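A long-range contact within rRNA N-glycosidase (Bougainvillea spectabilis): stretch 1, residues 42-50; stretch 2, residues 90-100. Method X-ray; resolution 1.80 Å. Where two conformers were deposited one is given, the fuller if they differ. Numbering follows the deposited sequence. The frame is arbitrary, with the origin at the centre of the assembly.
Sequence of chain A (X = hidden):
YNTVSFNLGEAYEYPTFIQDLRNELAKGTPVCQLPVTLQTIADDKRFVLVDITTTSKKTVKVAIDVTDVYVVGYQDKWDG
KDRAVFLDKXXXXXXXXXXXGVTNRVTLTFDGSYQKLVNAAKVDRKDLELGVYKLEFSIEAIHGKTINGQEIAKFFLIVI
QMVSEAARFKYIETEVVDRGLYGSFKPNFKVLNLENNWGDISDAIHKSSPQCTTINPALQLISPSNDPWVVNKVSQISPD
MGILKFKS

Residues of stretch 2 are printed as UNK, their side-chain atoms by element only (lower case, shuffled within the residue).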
ATOM      1  N   ALA A  42     -19.666   5.351   1.537  1.00 11.36           N
ATOM      2  CA  ALA A  42     -20.600   4.803   0.559  1.00 11.51           C
ATOM      3  C   ALA A  42     -19.888   3.841  -0.386  1.00 12.41           C
ATOM      4  O   ALA A  42     -18.740   4.071  -0.763  1.00 11.66           O
ATOM      5  CB  ALA A  42     -21.236   5.929  -0.227  1.00 13.37           C
ATOM      6  N   ASP A  43     -20.570   2.769  -0.781  1.00 12.92           N
ATOM      7  CA  ASP A  43     -19.955   1.795  -1.672  1.00 14.85           C
ATOM      8  C   ASP A  43     -19.412   2.423  -2.958  1.00 14.46           C
ATOM      9  O   ASP A  43     -18.418   1.945  -3.511  1.00 14.21           O
ATOM     10  CB  ASP A  43     -20.946   0.681  -2.026  1.00 15.62           C
ATOM     11  CG  ASP A  43     -21.293  -0.203  -0.835  1.00 18.89           C
ATOM     12  OD1 ASP A  43     -20.472  -0.320   0.099  1.00 16.75           O
ATOM     13  OD2 ASP A  43     -22.392  -0.796  -0.841  1.00 21.18           O
ATOM     14  N   ASP A  44     -20.048   3.496  -3.426  1.00 15.44           N
ATOM     15  CA  ASP A  44     -19.623   4.163  -4.658  1.00 17.34           C
ATOM     16  C   ASP A  44     -18.349   4.993  -4.521  1.00 16.36           C
ATOM     17  O   ASP A  44     -17.844   5.521  -5.514  1.00 15.74           O
ATOM     18  CB  ASP A  44     -20.749   5.064  -5.170  0.70 20.99           C
ATOM     19  CG  ASP A  44     -21.025   6.232  -4.242  0.70 24.68           C
ATOM     20  OD1 ASP A  44     -20.778   6.088  -3.027  0.70 26.85           O
ATOM     21  OD2 ASP A  44     -21.507   7.281  -4.720  0.70 27.74           O
ATOM     22  N   LYS A  45     -17.828   5.117  -3.303  1.00 14.15           N
ATOM     23  CA  LYS A  45     -16.612   5.890  -3.076  1.00 13.68           C
ATOM     24  C   LYS A  45     -15.633   5.077  -2.238  1.00 10.83           C
ATOM     25  O   LYS A  45     -14.625   5.598  -1.748  1.00  9.28           O
ATOM     26  CB  LYS A  45     -16.943   7.194  -2.348  1.00 16.34           C
ATOM     27  CG  LYS A  45     -17.819   8.149  -3.153  1.00 20.44           C
ATOM     28  CD  LYS A  45     -18.017   9.473  -2.429  1.00 25.09           C
ATOM     29  CE  LYS A  45     -18.778   9.288  -1.126  1.00 28.44           C
ATOM     30  NZ  LYS A  45     -19.069  10.591  -0.460  1.00 32.97           N
ATOM     31  N   ARG A  46     -15.933   3.789  -2.108  1.00  8.67           N
ATOM     32  CA  ARG A  46     -15.143   2.865  -1.309  1.00  7.56           C
ATOM     33  C   ARG A  46     -13.741   2.545  -1.828  1.00  6.60           C
ATOM     34  O   ARG A  46     -12.865   2.193  -1.040  1.00  4.48           O
ATOM     35  CB  ARG A  46     -15.943   1.568  -1.119  1.00  7.99           C
ATOM     36  CG  ARG A  46     -15.292   0.504  -0.234  1.00  8.23           C
ATOM     37  CD  ARG A  46     -15.061   0.983   1.201  1.00  8.75           C
ATOM     38  NE  ARG A  46     -14.491  -0.082   2.022  1.00  8.76           N
ATOM     39  CZ  ARG A  46     -15.195  -1.080   2.549  1.00  8.92           C
ATOM     40  NH1 ARG A  46     -16.506  -1.149   2.355  1.00  7.13           N
ATOM     41  NH2 ARG A  46     -14.582  -2.028   3.246  1.00  7.61           N
ATOM     42  N   PHE A  47     -13.517   2.670  -3.134  1.00  7.09           N
ATOM     43  CA  PHE A  47     -12.202   2.347  -3.688  1.00  7.13           C
ATOM     44  C   PHE A  47     -11.561   3.422  -4.549  1.00  8.43           C
ATOM     45  O   PHE A  47     -12.240   4.272  -5.121  1.00  8.47           O
ATOM     46  CB  PHE A  47     -12.273   1.064  -4.533  1.00  7.87           C
ATOM     47  CG  PHE A  47     -12.843  -0.118  -3.809  1.00  8.39           C
ATOM     48  CD1 PHE A  47     -14.168  -0.497  -4.007  1.00  7.41           C
ATOM     49  CD2 PHE A  47     -12.064  -0.840  -2.913  1.00  7.81           C
ATOM     50  CE1 PHE A  47     -14.709  -1.582  -3.319  1.00  7.28           C
ATOM     51  CE2 PHE A  47     -12.595  -1.924  -2.220  1.00  7.43           C
ATOM     52  CZ  PHE A  47     -13.922  -2.296  -2.424  1.00  7.22           C
ATOM     53  N   VAL A  48     -10.235   3.376  -4.624  1.00  6.86           N
ATOM     54  CA  VAL A  48      -9.480   4.283  -5.476  1.00  7.28           C
ATOM     55  C   VAL A  48      -8.664   3.344  -6.354  1.00  7.27           C
ATOM     56  O   VAL A  48      -8.163   2.325  -5.880  1.00  6.75           O
ATOM     57  CB  VAL A  48      -8.535   5.220  -4.676  1.00  6.48           C
ATOM     58  CG1 VAL A  48      -7.589   4.414  -3.808  1.00  8.18           C
ATOM     59  CG2 VAL A  48      -7.749   6.104  -5.643  1.00  9.72           C
ATOM     60  N   LEU A  49      -8.556   3.668  -7.636  1.00  6.43           N
ATOM     61  CA  LEU A  49      -7.813   2.826  -8.560  1.00  6.99           C
ATOM     62  C   LEU A  49      -6.441   3.418  -8.870  1.00  6.88           C
ATOM     63  O   LEU A  49      -6.301   4.624  -9.078  1.00  5.53           O
ATOM     64  CB  LEU A  49      -8.621   2.640  -9.849  1.00  8.83           C
ATOM     65  CG  LEU A  49     -10.051   2.128  -9.623  1.00 10.34           C
ATOM     66  CD1 LEU A  49     -10.827   2.119 -10.934  1.00  9.74           C
ATOM     67  CD2 LEU A  49      -9.998   0.732  -9.020  1.00 13.00           C
ATOM     68  N   VAL A  50      -5.430   2.557  -8.893  1.00  7.07           N
ATOM     69  CA  VAL A  50      -4.061   2.972  -9.172  1.00  8.22           C
ATOM     70  C   VAL A  50      -3.582   2.284 -10.448  1.00  8.24           C
ATOM     71  O   VAL A  50      -3.344   1.078 -10.460  1.00  7.29           O
ATOM     72  CB  VAL A  50      -3.125   2.594  -8.001  1.00  9.78           C
ATOM     73  CG1 VAL A  50      -1.678   2.939  -8.345  1.00 10.94           C
ATOM     74  CG2 VAL A  50      -3.557   3.330  -6.740  1.00 11.33           C
ATOM     75  N   UNK A  90     -11.544 -10.548   0.860  1.00  8.43           N
ATOM     76  CA  UNK A  90     -11.723  -9.109   0.693  1.00  8.20           C
ATOM     77  C   UNK A  90     -13.206  -8.790   0.901  1.00 10.04           C
ATOM     78  O   UNK A  90     -14.050  -9.689   0.875  1.00  8.71           O
ATOM     79  c   UNK A  90      -9.767  -8.838  -0.867  1.00  7.72           C
ATOM     80  c   UNK A  90     -11.269  -8.631  -0.713  1.00  7.91           C
ATOM     81  c   UNK A  90     -12.031  -9.377  -1.799  1.00  7.17           C
ATOM     82  N   UNK A  91     -13.543  -7.510   1.127  1.00 10.29           N
ATOM     83  CA  UNK A  91     -14.948  -7.141   1.335  1.00 10.23           C
ATOM     84  C   UNK A  91     -15.836  -7.604   0.184  1.00 10.02           C
ATOM     85  O   UNK A  91     -15.416  -7.602  -0.972  1.00  8.82           O
ATOM     86  c   UNK A  91     -13.538  -5.364   2.020  1.00 11.54           C
ATOM     87  c   UNK A  91     -14.895  -5.618   1.432  1.00 10.51           C
ATOM     88  c   UNK A  91     -12.664  -6.331   1.251  1.00  9.57           C
ATOM     89  N   UNK A  92     -17.067  -7.997   0.499  1.00  8.82           N
ATOM     90  CA  UNK A  92     -17.988  -8.445  -0.539  1.00  9.99           C
ATOM     91  C   UNK A  92     -18.197  -7.326  -1.558  1.00 10.14           C
ATOM     92  O   UNK A  92     -18.351  -7.586  -2.751  1.00 10.72           O
ATOM     93  c   UNK A  92     -20.304  -9.297  -1.042  1.00 13.15           C
ATOM     94  o   UNK A  92     -19.168  -9.919   0.987  1.00 13.50           O
ATOM     95  c   UNK A  92     -19.353  -8.844   0.057  1.00 12.35           C
ATOM     96  N   UNK A  93     -18.181  -6.080  -1.093  1.00  9.05           N
ATOM     97  CA  UNK A  93     -18.371  -4.949  -1.992  1.00  9.02           C
ATOM     98  C   UNK A  93     -17.266  -4.894  -3.049  1.00  7.66           C
ATOM     99  O   UNK A  93     -17.472  -4.369  -4.144  1.00  8.39           O
ATOM    100  c   UNK A  93     -18.673  -2.455  -2.173  1.00 12.74           C
ATOM    101  c   UNK A  93     -18.411  -3.605  -1.213  1.00 11.16           C
ATOM    102  c   UNK A  93     -17.107  -3.389  -0.461  1.00 12.29           C
ATOM    103  N   UNK A  94     -16.097  -5.439  -2.722  1.00  7.48           N
ATOM    104  CA  UNK A  94     -14.972  -5.446  -3.656  1.00  7.09           C
ATOM    105  C   UNK A  94     -15.239  -6.371  -4.845  1.00  7.61           C
ATOM    106  O   UNK A  94     -15.128  -5.966  -6.002  1.00  6.28           O
ATOM    107  c   UNK A  94     -13.694  -5.879  -2.938  1.00  7.47           C
ATOM    108  N   UNK A  95     -15.589  -7.617  -4.560  1.00  7.27           N
ATOM    109  CA  UNK A  95     -15.848  -8.566  -5.630  1.00  8.10           C
ATOM    110  C   UNK A  95     -17.163  -8.270  -6.346  1.00  9.40           C
ATOM    111  O   UNK A  95     -17.343  -8.649  -7.501  1.00 10.14           O
ATOM    112  c   UNK A  95     -15.855 -10.016  -5.097  1.00  8.20           C
ATOM    113  c   UNK A  95     -14.432 -10.477  -4.794  1.00  7.72           C
ATOM    114  o   UNK A  95     -16.641 -10.087  -3.900  1.00  8.94           O
ATOM    115  N   UNK A  96     -18.075  -7.575  -5.672  1.00 10.44           N
ATOM    116  CA  UNK A  96     -19.363  -7.248  -6.277  1.00  9.42           C
ATOM    117  C   UNK A  96     -19.357  -5.994  -7.143  1.00  9.80           C
ATOM    118  O   UNK A  96     -20.024  -5.955  -8.173  1.00 11.08           O
ATOM    119  c   UNK A  96     -20.440  -7.084  -5.198  1.00 10.09           C
ATOM    120  o   UNK A  96     -20.681  -8.301  -4.514  1.00 16.11           O
ATOM    121  N   UNK A  97     -18.599  -4.976  -6.745  1.00  8.53           N
ATOM    122  CA  UNK A  97     -18.596  -3.724  -7.497  1.00  9.02           C
ATOM    123  C   UNK A  97     -17.371  -3.332  -8.315  1.00  7.56           C
ATOM    124  O   UNK A  97     -17.477  -2.493  -9.212  1.00  8.71           O
ATOM    125  c   UNK A  97     -20.769  -1.404  -5.262  1.00 19.39           C
ATOM    126  c   UNK A  97     -20.435  -2.555  -6.187  1.00 14.38           C
ATOM    127  n   UNK A  97     -23.000  -2.461  -4.918  1.00 26.03           N
ATOM    128  c   UNK A  97     -18.960  -2.573  -6.557  1.00 10.79           C
ATOM    129  c   UNK A  97     -22.272  -1.192  -5.194  1.00 22.60           C
ATOM    130  N   UNK A  98     -16.213  -3.910  -8.020  1.00  5.97           N
ATOM    131  CA  UNK A  98     -15.015  -3.567  -8.783  1.00  6.11           C
ATOM    132  C   UNK A  98     -14.984  -4.221 -10.154  1.00  5.99           C
ATOM    133  O   UNK A  98     -15.506  -5.322 -10.339  1.00  7.76           O
ATOM    134  c   UNK A  98     -12.203  -3.655  -6.079  1.00  6.46           C
ATOM    135  c   UNK A  98     -13.747  -3.962  -8.016  1.00  6.77           C
ATOM    136  c   UNK A  98     -13.341  -3.031  -6.870  1.00  5.34           C
ATOM    137  c   UNK A  98     -12.937  -1.672  -7.440  1.00  6.63           C
ATOM    138  N   UNK A  99     -14.372  -3.526 -11.111  1.00  6.11           N
ATOM    139  CA  UNK A  99     -14.216  -4.030 -12.475  1.00  6.43           C
ATOM    140  C   UNK A  99     -15.520  -4.611 -13.016  1.00  7.99           C
ATOM    141  O   UNK A  99     -15.583  -5.772 -13.419  1.00  9.02           O
ATOM    142  c   UNK A  99     -10.183  -3.046 -11.148  1.00  7.72           C
ATOM    143  c   UNK A  99      -9.620  -3.931 -10.232  1.00  6.18           C
ATOM    144  c   UNK A  99     -11.892  -4.681 -11.695  1.00  5.70           C
ATOM    145  c   UNK A  99     -13.116  -5.086 -12.479  1.00  5.76           C
ATOM    146  c   UNK A  99     -10.184  -5.184 -10.044  1.00  7.43           C
ATOM    147  c   UNK A  99     -11.317  -3.426 -11.875  1.00  6.30           C
ATOM    148  c   UNK A  99     -11.318  -5.556 -10.776  1.00  6.22           C
ATOM    149  N   UNK A 100     -16.578  -3.791 -13.054  1.00  9.35           N
ATOM    150  CA  UNK A 100     -17.886  -4.233 -13.544  1.00 10.18           C
ATOM    151  C   UNK A 100     -17.874  -4.782 -14.968  1.00  9.05           C
ATOM    152  O   UNK A 100     -17.229  -4.228 -15.856  1.00 11.00           O
ATOM    153  c   UNK A 100     -16.565  -2.334 -12.826  1.00  9.46           C
ATOM    154  c   UNK A 100     -17.753  -1.871 -13.640  1.00 10.17           C
ATOM    155  c   UNK A 100     -18.744  -2.979 -13.408  1.00 10.53           C
TER

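Position 90 has three side-chain carbons, one carrying the other two. They do not reach stretch 1. Three carbons, with the first carrying the other two, make valine: Val90.

Position 91 has three carbons that close a ring onto the backbone N. A ring carbon lies against Arg46. That makes it proline, Pro91. It sits at the N-cap position, just before the helix. Its CG lies 3.7 Å from Arg46 NH2, a packing contact.

Position 92 has one carbon carrying an oxygen and a carbon. This is threonine, Thr92. It opens the helix, is exposed, and does not reach stretch 1.

Position 93 again has one carbon carrying two carbons, with no oxygen. Its carbons touch Asp43, Arg46 and Phe47. It is valine, Val93. Its CA-to-CB bond points toward stretch 1, and its CA is 6.9 Å from the CA of Asp43. Both methyls reach the Phe47 ring, with CG1 3.9 Å from Phe47 CZ. CG2 is also 3.6 Å from Asp43 OD1, and CG1 is 3.6 Å from Arg46 NH1.

Position 94 has a single side-chain carbon, which meets Phe47. It is alanine, Ala94. Phe47 CZ comes to 3.5 Å from Ala94 CA and 3.6 Å from Ala94 CB. The tip of the ring lies close to the helix backbone here.

Position 95 has one carbon carrying an oxygen and a carbon. It is threonine, Thr95. Its CA-to-CB bond points away from stretch 1, and it makes no contact there.

Position 96 has one carbon followed by one oxygen. It is serine, Ser96, exposed and out of reach of stretch 1. Its backbone N donates to Thr92 O at 2.9 Å, a helical hydrogen bond.

Position 97 has four carbons in a row ending in nitrogen. The chain runs past Asp43. It is lysine, Lys97. Its CD packs 3.9 Å from Asp43 CB. Lys97 NZ stands 4.4 Å from Asp43 OD2, so the opposite charges are near each other but do not form a salt bridge.

Position 98 has four carbons, forked at the second. It packs on Phe47 and Leu49. It is leucine, Leu98, the first residue to leave helical geometry. Its CD1 sits 4.0 Å from the centroid of the Phe47 ring, almost exactly on the ring normal, in a CH-pi contact. Its CD2 is 3.8 Å from Phe47 CD1 and 4.1 Å from Leu49 CD2.

Position 99 has one carbon followed by a ring of six carbons. The ring reaches Leu49. It is phenylalanine, Phe99. Its CA-to-CB bond points sideways, but the ring comes nearer, with CE2 4.3 Å from Leu49 CD2.

Position 100 has three carbons closing a ring onto the backbone N. It is proline, Pro100, and does not reach stretch 1.

The contact works by side-chain packing, with no hydrogen bond between the stretches. Phe47 is its centre: Val93 and Ala94 approach its ring obliquely, and Leu98 covers one face. Leu49 extends the apolar patch to Phe99. Asp43 and Arg46 add charged groups, both packing against Val93.

Stretch 2 (90-100) VPTVATSKLFP
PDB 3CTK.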